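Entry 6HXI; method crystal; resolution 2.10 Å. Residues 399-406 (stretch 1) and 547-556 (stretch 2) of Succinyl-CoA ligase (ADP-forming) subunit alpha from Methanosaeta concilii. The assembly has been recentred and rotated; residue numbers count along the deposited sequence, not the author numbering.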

# COMPACT_ATOMS: atom_id res chain seq x y z
N GLU B 399 8.78 -33.54 0.77
CA GLU B 399 8.67 -33.24 -0.67
C GLU B 399 7.23 -33.02 -1.16
O GLU B 399 7.02 -32.03 -1.84
N TYR B 400 6.25 -33.85 -0.76
CA TYR B 400 4.87 -33.66 -1.18
C TYR B 400 4.25 -32.35 -0.65
O TYR B 400 3.39 -31.78 -1.31
N ALA B 401 4.65 -31.91 0.56
CA ALA B 401 4.13 -30.67 1.14
C ALA B 401 4.74 -29.44 0.39
O ALA B 401 4.00 -28.56 -0.04
N ALA B 402 6.07 -29.40 0.19
CA ALA B 402 6.75 -28.31 -0.52
C ALA B 402 6.24 -28.22 -1.98
O ALA B 402 6.02 -27.13 -2.45
N HIS B 403 5.99 -29.35 -2.66
CA HIS B 403 5.46 -29.33 -4.01
C HIS B 403 4.02 -28.88 -4.04
O HIS B 403 3.62 -28.25 -5.01
N PHE B 404 3.24 -29.20 -3.01
CA PHE B 404 1.87 -28.73 -2.92
C PHE B 404 1.84 -27.20 -2.82
O PHE B 404 1.05 -26.57 -3.51
N ILE B 405 2.73 -26.61 -2.01
CA ILE B 405 2.82 -25.16 -1.86
C ILE B 405 3.10 -24.52 -3.23
O ILE B 405 2.40 -23.57 -3.60
N GLU B 406 4.04 -25.10 -3.99
CA GLU B 406 4.40 -24.60 -5.32
C GLU B 406 3.26 -24.80 -6.33
O GLU B 406 3.08 -23.95 -7.19
N LEU B 547 -7.18 -28.66 2.00
CA LEU B 547 -5.99 -29.49 1.77
C LEU B 547 -4.80 -29.00 2.55
O LEU B 547 -3.93 -29.79 2.90
N PHE B 548 -4.77 -27.70 2.87
CA PHE B 548 -3.68 -27.16 3.66
C PHE B 548 -3.73 -27.68 5.11
O PHE B 548 -2.68 -28.05 5.65
N ILE B 549 -4.94 -27.83 5.69
CA ILE B 549 -5.13 -28.48 7.00
C ILE B 549 -4.66 -29.94 6.90
O ILE B 549 -3.97 -30.42 7.80
N ASP B 550 -5.04 -30.64 5.82
CA ASP B 550 -4.59 -32.04 5.62
C ASP B 550 -3.07 -32.17 5.49
O ASP B 550 -2.50 -33.12 6.01
N LEU B 551 -2.41 -31.23 4.81
CA LEU B 551 -0.96 -31.20 4.64
C LEU B 551 -0.31 -31.11 6.05
O LEU B 551 0.62 -31.86 6.38
N MET B 552 -0.81 -30.16 6.87
CA MET B 552 -0.32 -29.94 8.22
C MET B 552 -0.53 -31.15 9.12
O MET B 552 0.39 -31.52 9.84
N SER B 553 -1.70 -31.81 9.03
CA SER B 553 -1.97 -33.05 9.75
C SER B 553 -1.07 -34.18 9.23
O SER B 553 -0.69 -35.05 10.01
N SER B 554 -0.73 -34.20 7.93
CA SER B 554 0.17 -35.22 7.34
C SER B 554 1.61 -35.01 7.83
O SER B 554 2.28 -35.99 8.09
N CYS B 555 2.08 -33.73 8.00
CA CYS B 555 3.44 -33.43 8.51
C CYS B 555 3.66 -34.06 9.92
O CYS B 555 4.73 -34.59 10.18
N GLY B 556 2.62 -34.07 10.76
CA GLY B 556 2.66 -34.63 12.10
C GLY B 556 3.26 -33.72 13.16
O GLY B 556 3.01 -33.94 14.35

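Two helices that run nearly antiparallel can be held together by very few side chains, provided that those side chains are set at the right intervals along each helix. The pairing of residues 399-406 with residues 547-555 in this succinyl-CoA ligase subunit illustrates the principle. The helix directions differ by 160°, and the axes come no closer than 10.4 Å; the contact buries 376 Å² in all, with no direct hydrogen bond between the two stretches.

Phe404 covers the most surface. Its CA-to-CB bond points toward the partner helix, and a t rotamer (chi1 -174°) carries the ring along the row formed by Leu547, Phe548 and Leu551, residues spaced so that they share one side of their helix. CZ of Phe404 lies 3.6 Å from CB of Leu547, while CD2 of Phe404 lies 3.5 Å from CD1 of Leu551. Against Phe548 the contact is looser, with CE2 of Phe404 4.2 Å from CD2 of Phe548, an atom placed at the edge of the Phe404 ring and near its plane.

Leu551 answers from the other helix. It too points toward its partner, in a t,t conformation, and it sits where the backbones come close: its CA is 6.2 Å from CA of Ala401. The small side chain of Ala401 also points toward the contact, and its CB meets CG of Leu551 at 3.8 Å. Leu551 thus packs against residues one helical turn apart, Ala401 and Phe404. The next position, Ile405, starts sideways, but its m,t side chain brings CG1 to 3.9 Å from CE2 of Phe548, at the edge of that ring. Phe548 likewise leaves its backbone sideways, with chi1 at -145°, between the usual wells, and its ring reaches back to the contact.

Tyr400 closes the other end of the contact. Its p rotamer (chi1 72°) lets a side chain that sets out sideways extend to Ser554, where OH of Tyr400 comes within 3.1 Å of CB of Ser554. This is a close contact with carbon; the hydroxyl finds its polar partner in a water whose O is 2.8 Å from Tyr400 OH. That water O lies 3.3 Å from the carbonyl O of Ser554, to which it donates a weak hydrogen bond, and so bridges the helices. The Ser554 hydroxyl, in the m rotamer, turns to its own helix instead, its OG donating to O of Asp550 at 2.9 Å. Apolar packing thus fills most of the contact, and a single water supplies its polar link.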

# COMPACT_ATOMS: atom_id res chain seq x y z
CB GLU B 399 9.38 -34.32 -1.52
CG GLU B 399 10.90 -34.21 -1.36
CD GLU B 399 11.79 -35.17 -2.12
OE1 GLU B 399 11.48 -35.45 -3.30
OE2 GLU B 399 12.83 -35.58 -1.56
CB TYR B 400 3.94 -34.86 -0.84
CG TYR B 400 3.64 -34.96 0.65
CD1 TYR B 400 4.49 -35.65 1.50
CD2 TYR B 400 2.57 -34.26 1.21
CE1 TYR B 400 4.25 -35.71 2.86
CE2 TYR B 400 2.38 -34.23 2.60
CZ TYR B 400 3.23 -34.96 3.42
OH TYR B 400 3.05 -35.08 4.77
CB ALA B 401 4.43 -30.62 2.65
CB ALA B 402 8.26 -28.55 -0.49
CB HIS B 403 5.59 -30.71 -4.68
CG HIS B 403 5.23 -30.71 -6.14
ND1 HIS B 403 3.91 -30.90 -6.57
CD2 HIS B 403 6.03 -30.59 -7.23
CE1 HIS B 403 3.95 -30.90 -7.90
NE2 HIS B 403 5.20 -30.73 -8.35
CB PHE B 404 1.15 -29.37 -1.73
CG PHE B 404 -0.31 -29.03 -1.68
CD1 PHE B 404 -1.20 -29.58 -2.60
CD2 PHE B 404 -0.79 -28.11 -0.76
CE1 PHE B 404 -2.57 -29.21 -2.58
CE2 PHE B 404 -2.16 -27.76 -0.74
CZ PHE B 404 -3.02 -28.29 -1.66
CB ILE B 405 3.89 -24.75 -0.80
CG1 ILE B 405 3.38 -25.14 0.62
CG2 ILE B 405 4.19 -23.22 -0.90
CD1 ILE B 405 4.46 -25.08 1.71
CB GLU B 406 5.66 -25.27 -5.80
CG GLU B 406 6.87 -24.86 -4.94
CD GLU B 406 8.21 -25.39 -5.42
OE1 GLU B 406 9.16 -25.46 -4.60
OE2 GLU B 406 8.33 -25.70 -6.62
CB LEU B 547 -5.67 -29.65 0.28
CG LEU B 547 -6.70 -30.44 -0.52
CD1 LEU B 547 -6.36 -30.41 -1.98
CD2 LEU B 547 -6.80 -31.83 -0.03
CB PHE B 548 -3.56 -25.65 3.57
CG PHE B 548 -2.11 -25.27 3.62
CD1 PHE B 548 -1.45 -25.12 4.84
CD2 PHE B 548 -1.37 -25.12 2.46
CE1 PHE B 548 -0.09 -24.81 4.89
CE2 PHE B 548 -0.01 -24.84 2.50
CZ PHE B 548 0.63 -24.69 3.72
CB ILE B 549 -6.61 -28.41 7.52
CG1 ILE B 549 -7.16 -26.95 7.58
CG2 ILE B 549 -6.79 -29.17 8.87
CD1 ILE B 549 -6.29 -26.03 8.30
CB ASP B 550 -5.29 -32.68 4.45
CG ASP B 550 -6.69 -33.14 4.81
OD1 ASP B 550 -6.94 -33.46 6.04
OD2 ASP B 550 -7.54 -33.20 3.87
CB LEU B 551 -0.60 -29.95 3.78
CG LEU B 551 0.87 -29.70 3.46
CD1 LEU B 551 1.00 -28.85 2.21
CD2 LEU B 551 1.55 -28.89 4.56
CB MET B 552 -0.91 -28.69 8.82
CG MET B 552 -0.30 -27.44 8.24
SD MET B 552 -0.88 -25.99 9.13
CE MET B 552 -2.56 -25.95 8.64
CB SER B 553 -3.43 -33.46 9.57
OG SER B 553 -4.28 -32.52 10.20
CB SER B 554 0.12 -35.20 5.82
OG SER B 554 -1.14 -35.58 5.31
CB CYS B 555 3.76 -31.93 8.47
SG CYS B 555 5.00 -31.37 9.69
O HOH W 1 5.01 -36.42 6.27